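Long-range contacts in transcription factor GAMBIF1 (Anopheles gambiae, PDB 1BVO), which binds DNA through its Rel homology specificity domain, the part present here, and probably activates RNA polymerase II transcription as a Dorsal-like immune factor: residues P68-N72 against I138-V143; C79-V83 against L116-V122. All coordinates share one frame; numbering follows the deposited sequence.

Contact 1 (P68-N72 against I138-V143); sequences PHPHN and IDLNAV
The imidazole of His-69 is sandwiched between two methyl groups of 138-143. CG1 of Val-143 sits over one face, 3.5 Å from the ring centroid. CG2 of Ile-138 covers the opposite face from farther off. Both are CH-pi contacts, and both methyls lie toward the rim of the ring. With CG anti to the backbone N (chi1 -171°), the ring extends into the bend of 138-143. There its NE2 donates a hydrogen bond to Asp-139 O, 3.0 Å long and nearly straight, 160° at the hydrogen. The carbonyl O lies near the ring plane, but the donor stands above the carbonyl plane. On its other nitrogen, ND1 accepts from the backbone N of His-71. With both nitrogens bonded and both faces covered, the ring is probably held in one rotation.

CE1 of His-69 lies over the centre of the His-71 ring. Leu-140 O lies at the edge of that ring, near CE1, while NE2 of His-71 makes a weak hydrogen bond to Val-105 O. CD2 of Leu-140 reaches CG of Pro-70 at 3.8 Å. Pro-70 also meets Ile-138 tip to tip, CD to CG2. Asp-139 forms an Asx turn, OD1 accepting from Asn-141 N, and its OD2 pairs with Lys-61. The contact joins the loop between strands 52-59 and 72-74 to the turn entering strand 142-152 of the immunoglobulin-like Rel homology domain, close to the bound DNA.

Contact 2 (C79-V83 against L116-V122); sequences CKKGV and LRQEIRV
Lys-80 begins the contact with its carbonyl, which lies near CD1 of Ile-120 on the helix end. Lys-81 carries much of the outer part. Its CB packs on Ile-120 CD1, and its carbonyl O approaches the same methyl. From there the chain bends at chi2 and chi4 and crosses Leu-116 at about a right angle. NZ ends 3.7 Å from Leu-116 CD2, a contact with a methyl and not a polar bond. Glu-119 is the nearby opposite charge, but Lys-81 NZ and Glu-119 OE1 are 5.3 Å apart, and OE2 of Glu-119 pairs with Arg-115.

Gly-82 follows with positive phi (68°), which favours glycine. Val-83 fills the inner part. Its CG2 is anti to the carbonyl carbon, and this branch meets three residues at and just beyond the helix end. It lies 3.5 Å from Ile-120 CD1, 3.6 Å from Val-122 CG2 and 3.9 Å from Arg-117 CD. The Val-83 side chain points opposite to those of Ile-120 and Val-122 and slides past them. The Arg-117 chain folds at chi2 and chi3, and its guanidinium bonds to the carbonyls of His-69 and His-71. No hydrogen bond joins the two segments.

Two motifs face each other here. Lys-80 to Val-83 form a type I' turn, the tight turn of a two-residue beta hairpin, and the Cys-79 to Cys-84 disulfide links its strands 79-80 and 83-87. Arg-121, with positive phi, closes helix 107-120 in a Schellman motif: Val-122 N bonds to Arg-117 O, and Arg-121 N weakly to Gln-118 O.

In the fold
From the N terminus the chain runs through strand 52-59 to loop 68-72, the first side of contact 1. It then forms the hairpin of 79-83, the first side of contact 2. After strands 94-96 and 101-103 it enters helix 107-120, whose end at 116-122 closes contact 2. Contact 1 closes later, at 138-143, where strand 142-152 begins. Contact 2 is thus nested inside the loop of contact 1. Arg-117 joins them, while Asn-72 packs on Gly-82. Together they tie the helix and the loop to the sheet that holds strands 83-87 and 142-152. The nearest atom of contact 1 is about 4 Å from the DNA, against about 14 Å for contact 2.

Contact 1 (P68-N72 against I138-V143)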
loop_
_atom_site.group_PDB
_atom_site.type_symbol
_atom_site.label_atom_id
_atom_site.label_comp_id
_atom_site.label_asym_id
_atom_site.label_seq_id
_atom_site.Cartn_x
_atom_site.Cartn_y
_atom_site.Cartn_z
ATOM N N PRO C 68 14.599 18.897 5.982
ATOM C CA PRO C 68 13.621 18.165 6.780
ATOM C C PRO C 68 13.371 16.861 6.056
ATOM O O PRO C 68 13.158 16.844 4.834
ATOM C CB PRO C 68 12.399 19.063 6.706
ATOM C CG PRO C 68 13.005 20.408 6.757
ATOM C CD PRO C 68 14.156 20.289 5.777
ATOM N N HIS C 69 13.547 15.772 6.782
ATOM C CA HIS C 69 13.324 14.472 6.222
ATOM C C HIS C 69 11.922 14.163 6.663
ATOM O O HIS C 69 11.592 14.320 7.835
ATOM C CB HIS C 69 14.299 13.456 6.791
ATOM C CG HIS C 69 14.249 12.138 6.086
ATOM N ND1 HIS C 69 13.068 11.454 5.907
ATOM C CD2 HIS C 69 15.207 11.429 5.459
ATOM C CE1 HIS C 69 13.308 10.367 5.188
ATOM N NE2 HIS C 69 14.593 10.330 4.901
ATOM N N PRO C 70 11.092 13.648 5.748
ATOM C CA PRO C 70 9.685 13.300 6.018
ATOM C C PRO C 70 9.433 12.449 7.256
ATOM O O PRO C 70 8.478 12.688 7.997
ATOM C CB PRO C 70 9.255 12.567 4.741
ATOM C CG PRO C 70 10.557 12.051 4.186
ATOM C CD PRO C 70 11.461 13.247 4.380
ATOM N N HIS C 71 10.297 11.465 7.477
ATOM C CA HIS C 71 10.134 10.574 8.614
ATOM C C HIS C 71 9.872 11.251 9.966
ATOM O O HIS C 71 10.428 12.313 10.265
ATOM C CB HIS C 71 11.285 9.581 8.649
ATOM C CG HIS C 71 11.271 8.625 7.498
ATOM N ND1 HIS C 71 12.272 7.724 7.265
ATOM C CD2 HIS C 71 10.332 8.415 6.544
ATOM C CE1 HIS C 71 11.953 6.968 6.213
ATOM N NE2 HIS C 71 10.780 7.372 5.767
ATOM N N ASN C 72 8.924 10.687 10.714
ATOM C CA ASN C 72 8.544 11.221 12.015
ATOM C C ASN C 72 9.272 10.491 13.123
ATOM O O ASN C 72 9.572 9.290 13.000
ATOM C CB ASN C 72 7.040 11.063 12.240
ATOM C CG ASN C 72 6.216 11.682 11.145
ATOM O OD1 ASN C 72 6.459 12.818 10.715
ATOM N ND2 ASN C 72 5.247 10.926 10.657
ATOM N N ILE C 138 14.305 12.076 -2.258
ATOM C CA ILE C 138 14.574 11.821 -0.851
ATOM C C ILE C 138 14.785 10.348 -0.564
ATOM O O ILE C 138 13.889 9.532 -0.824
ATOM C CB ILE C 138 13.411 12.321 -0.000
ATOM C CG1 ILE C 138 13.093 13.760 -0.385
ATOM C CG2 ILE C 138 13.738 12.201 1.484
ATOM C CD1 ILE C 138 11.802 14.264 0.179
ATOM N N ASP C 139 15.931 10.003 0.009
ATOM C CA ASP C 139 16.200 8.617 0.333
ATOM C C ASP C 139 15.449 8.200 1.601
ATOM O O ASP C 139 15.805 8.586 2.726
ATOM C CB ASP C 139 17.687 8.403 0.514
ATOM C CG ASP C 139 18.036 6.953 0.862
ATOM O OD1 ASP C 139 17.129 6.077 0.856
ATOM O OD2 ASP C 139 19.220 6.685 1.132
ATOM N N LEU C 140 14.425 7.370 1.428
ATOM C CA LEU C 140 13.624 6.912 2.554
ATOM C C LEU C 140 14.235 5.772 3.369
ATOM O O LEU C 140 13.528 5.110 4.141
ATOM C CB LEU C 140 12.224 6.526 2.087
ATOM C CG LEU C 140 11.466 7.677 1.429
ATOM C CD1 LEU C 140 10.069 7.234 1.090
ATOM C CD2 LEU C 140 11.442 8.887 2.351
ATOM N N ASN C 141 15.544 5.583 3.258
ATOM C CA ASN C 141 16.216 4.533 4.007
ATOM C C ASN C 141 17.333 5.027 4.882
ATOM O O ASN C 141 18.073 4.241 5.474
ATOM C CB ASN C 141 16.755 3.476 3.073
ATOM C CG ASN C 141 15.817 2.324 2.943
ATOM O OD1 ASN C 141 14.722 2.463 2.367
ATOM N ND2 ASN C 141 16.205 1.173 3.519
ATOM N N ALA C 142 17.453 6.340 4.968
ATOM C CA ALA C 142 18.492 6.926 5.780
ATOM C C ALA C 142 18.017 8.280 6.257
ATOM O O ALA C 142 17.240 8.965 5.587
ATOM C CB ALA C 142 19.769 7.060 4.986
ATOM N N VAL C 143 18.482 8.629 7.446
ATOM C CA VAL C 143 18.127 9.886 8.064
ATOM C C VAL C 143 19.245 10.226 9.005
ATOM O O VAL C 143 20.192 9.471 9.172
ATOM C CB VAL C 143 16.902 9.739 9.002
ATOM C CG1 VAL C 143 15.630 9.510 8.217
ATOM C CG2 VAL C 143 17.146 8.581 9.970
#

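Contact 2 (C79-V83 against L116-V122)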
loop_
_atom_site.group_PDB
_atom_site.type_symbol
_atom_site.label_atom_id
_atom_site.label_comp_id
_atom_site.label_asym_id
_atom_site.label_seq_id
_atom_site.Cartn_x
_atom_site.Cartn_y
_atom_site.Cartn_z
ATOM N N CYS C 79 7.600 13.559 21.923
ATOM C CA CYS C 79 7.313 13.490 20.501
ATOM C C CYS C 79 5.893 13.846 20.097
ATOM O O CYS C 79 4.934 13.155 20.447
ATOM C CB CYS C 79 7.684 12.099 19.988
ATOM S SG CYS C 79 9.467 11.797 19.976
ATOM N N LYS C 80 5.773 14.915 19.321
ATOM C CA LYS C 80 4.499 15.413 18.814
ATOM C C LYS C 80 4.719 15.909 17.381
ATOM O O LYS C 80 5.654 16.669 17.107
ATOM C CB LYS C 80 3.980 16.553 19.705
ATOM C CG LYS C 80 2.805 17.352 19.103
ATOM C CD LYS C 80 2.202 18.396 20.057
ATOM C CE LYS C 80 1.079 17.794 20.928
ATOM N NZ LYS C 80 -0.037 18.774 21.190
ATOM N N LYS C 81 3.864 15.450 16.469
ATOM C CA LYS C 81 3.943 15.821 15.062
ATOM C C LYS C 81 5.301 15.449 14.441
ATOM O O LYS C 81 5.903 16.228 13.693
ATOM C CB LYS C 81 3.608 17.311 14.888
ATOM C CG LYS C 81 2.123 17.621 14.784
ATOM C CD LYS C 81 1.835 18.299 13.443
ATOM C CE LYS C 81 0.372 18.713 13.252
ATOM N NZ LYS C 81 -0.515 17.605 12.786
ATOM N N GLY C 82 5.762 14.238 14.759
ATOM C CA GLY C 82 7.016 13.717 14.236
ATOM C C GLY C 82 8.255 14.417 14.739
ATOM O O GLY C 82 9.394 14.021 14.458
ATOM N N VAL C 83 8.023 15.484 15.476
ATOM C CA VAL C 83 9.082 16.269 16.037
ATOM C C VAL C 83 9.052 15.951 17.487
ATOM O O VAL C 83 7.998 15.774 18.084
ATOM C CB VAL C 83 8.833 17.731 15.802
ATOM C CG1 VAL C 83 9.697 18.582 16.714
ATOM C CG2 VAL C 83 9.133 18.046 14.351
ATOM N N LEU C 116 3.272 19.070 6.598
ATOM C CA LEU C 116 3.143 19.255 8.045
ATOM C C LEU C 116 4.404 19.753 8.756
ATOM O O LEU C 116 4.309 20.610 9.636
ATOM C CB LEU C 116 2.615 17.972 8.713
ATOM C CG LEU C 116 1.137 17.637 8.477
ATOM C CD1 LEU C 116 0.837 16.191 8.850
ATOM C CD2 LEU C 116 0.258 18.591 9.275
ATOM N N ARG C 117 5.577 19.234 8.395
ATOM C CA ARG C 117 6.819 19.681 9.031
ATOM C C ARG C 117 6.895 21.207 8.865
ATOM O O ARG C 117 7.282 21.908 9.792
ATOM C CB ARG C 117 8.038 18.979 8.402
ATOM C CG ARG C 117 9.388 19.174 9.149
ATOM C CD ARG C 117 9.453 18.437 10.495
ATOM N NE ARG C 117 8.981 17.047 10.396
ATOM C CZ ARG C 117 9.673 16.037 9.870
ATOM N NH1 ARG C 117 10.897 16.250 9.391
ATOM N NH2 ARG C 117 9.100 14.831 9.772
ATOM N N GLN C 118 6.414 21.715 7.728
ATOM C CA GLN C 118 6.408 23.158 7.450
ATOM C C GLN C 118 5.475 23.953 8.378
ATOM O O GLN C 118 5.862 25.008 8.880
ATOM C CB GLN C 118 6.053 23.439 5.975
ATOM C CG GLN C 118 6.168 24.928 5.567
ATOM C CD GLN C 118 5.943 25.194 4.078
ATOM O OE1 GLN C 118 6.816 25.753 3.401
ATOM N NE2 GLN C 118 4.761 24.844 3.574
ATOM N N GLU C 119 4.258 23.441 8.593
ATOM C CA GLU C 119 3.229 24.051 9.464
ATOM C C GLU C 119 3.850 24.210 10.861
ATOM O O GLU C 119 3.914 25.307 11.417
ATOM C CB GLU C 119 1.982 23.122 9.529
ATOM C CG GLU C 119 0.588 23.781 9.224
ATOM C CD GLU C 119 -0.616 22.796 9.221
ATOM O OE1 GLU C 119 -0.937 22.208 10.284
ATOM O OE2 GLU C 119 -1.258 22.619 8.152
ATOM N N ILE C 120 4.396 23.108 11.364
ATOM C CA ILE C 120 5.069 23.024 12.653
ATOM C C ILE C 120 6.206 24.071 12.731
ATOM O O ILE C 120 6.594 24.495 13.822
ATOM C CB ILE C 120 5.695 21.605 12.754
ATOM C CG1 ILE C 120 5.208 20.824 13.962
ATOM C CG2 ILE C 120 7.168 21.677 12.827
ATOM C CD1 ILE C 120 5.941 19.494 14.062
ATOM N N ARG C 121 6.768 24.406 11.560
ATOM C CA ARG C 121 7.885 25.348 11.352
ATOM C C ARG C 121 9.252 24.775 11.718
ATOM O O ARG C 121 10.163 25.514 12.072
ATOM C CB ARG C 121 7.670 26.682 12.083
ATOM C CG ARG C 121 6.661 27.667 11.451
ATOM C CD ARG C 121 7.191 28.458 10.233
ATOM N NE ARG C 121 8.119 29.557 10.558
ATOM C CZ ARG C 121 8.493 30.500 9.686
ATOM N NH1 ARG C 121 8.019 30.481 8.447
ATOM N NH2 ARG C 121 9.357 31.453 10.034
ATOM N N VAL C 122 9.415 23.467 11.564
ATOM C CA VAL C 122 10.693 22.832 11.866
ATOM C C VAL C 122 11.556 22.739 10.615
ATOM O O VAL C 122 11.299 21.925 9.725
ATOM C CB VAL C 122 10.530 21.423 12.477
ATOM C CG1 VAL C 122 11.848 20.675 12.485
ATOM C CG2 VAL C 122 10.031 21.543 13.896
#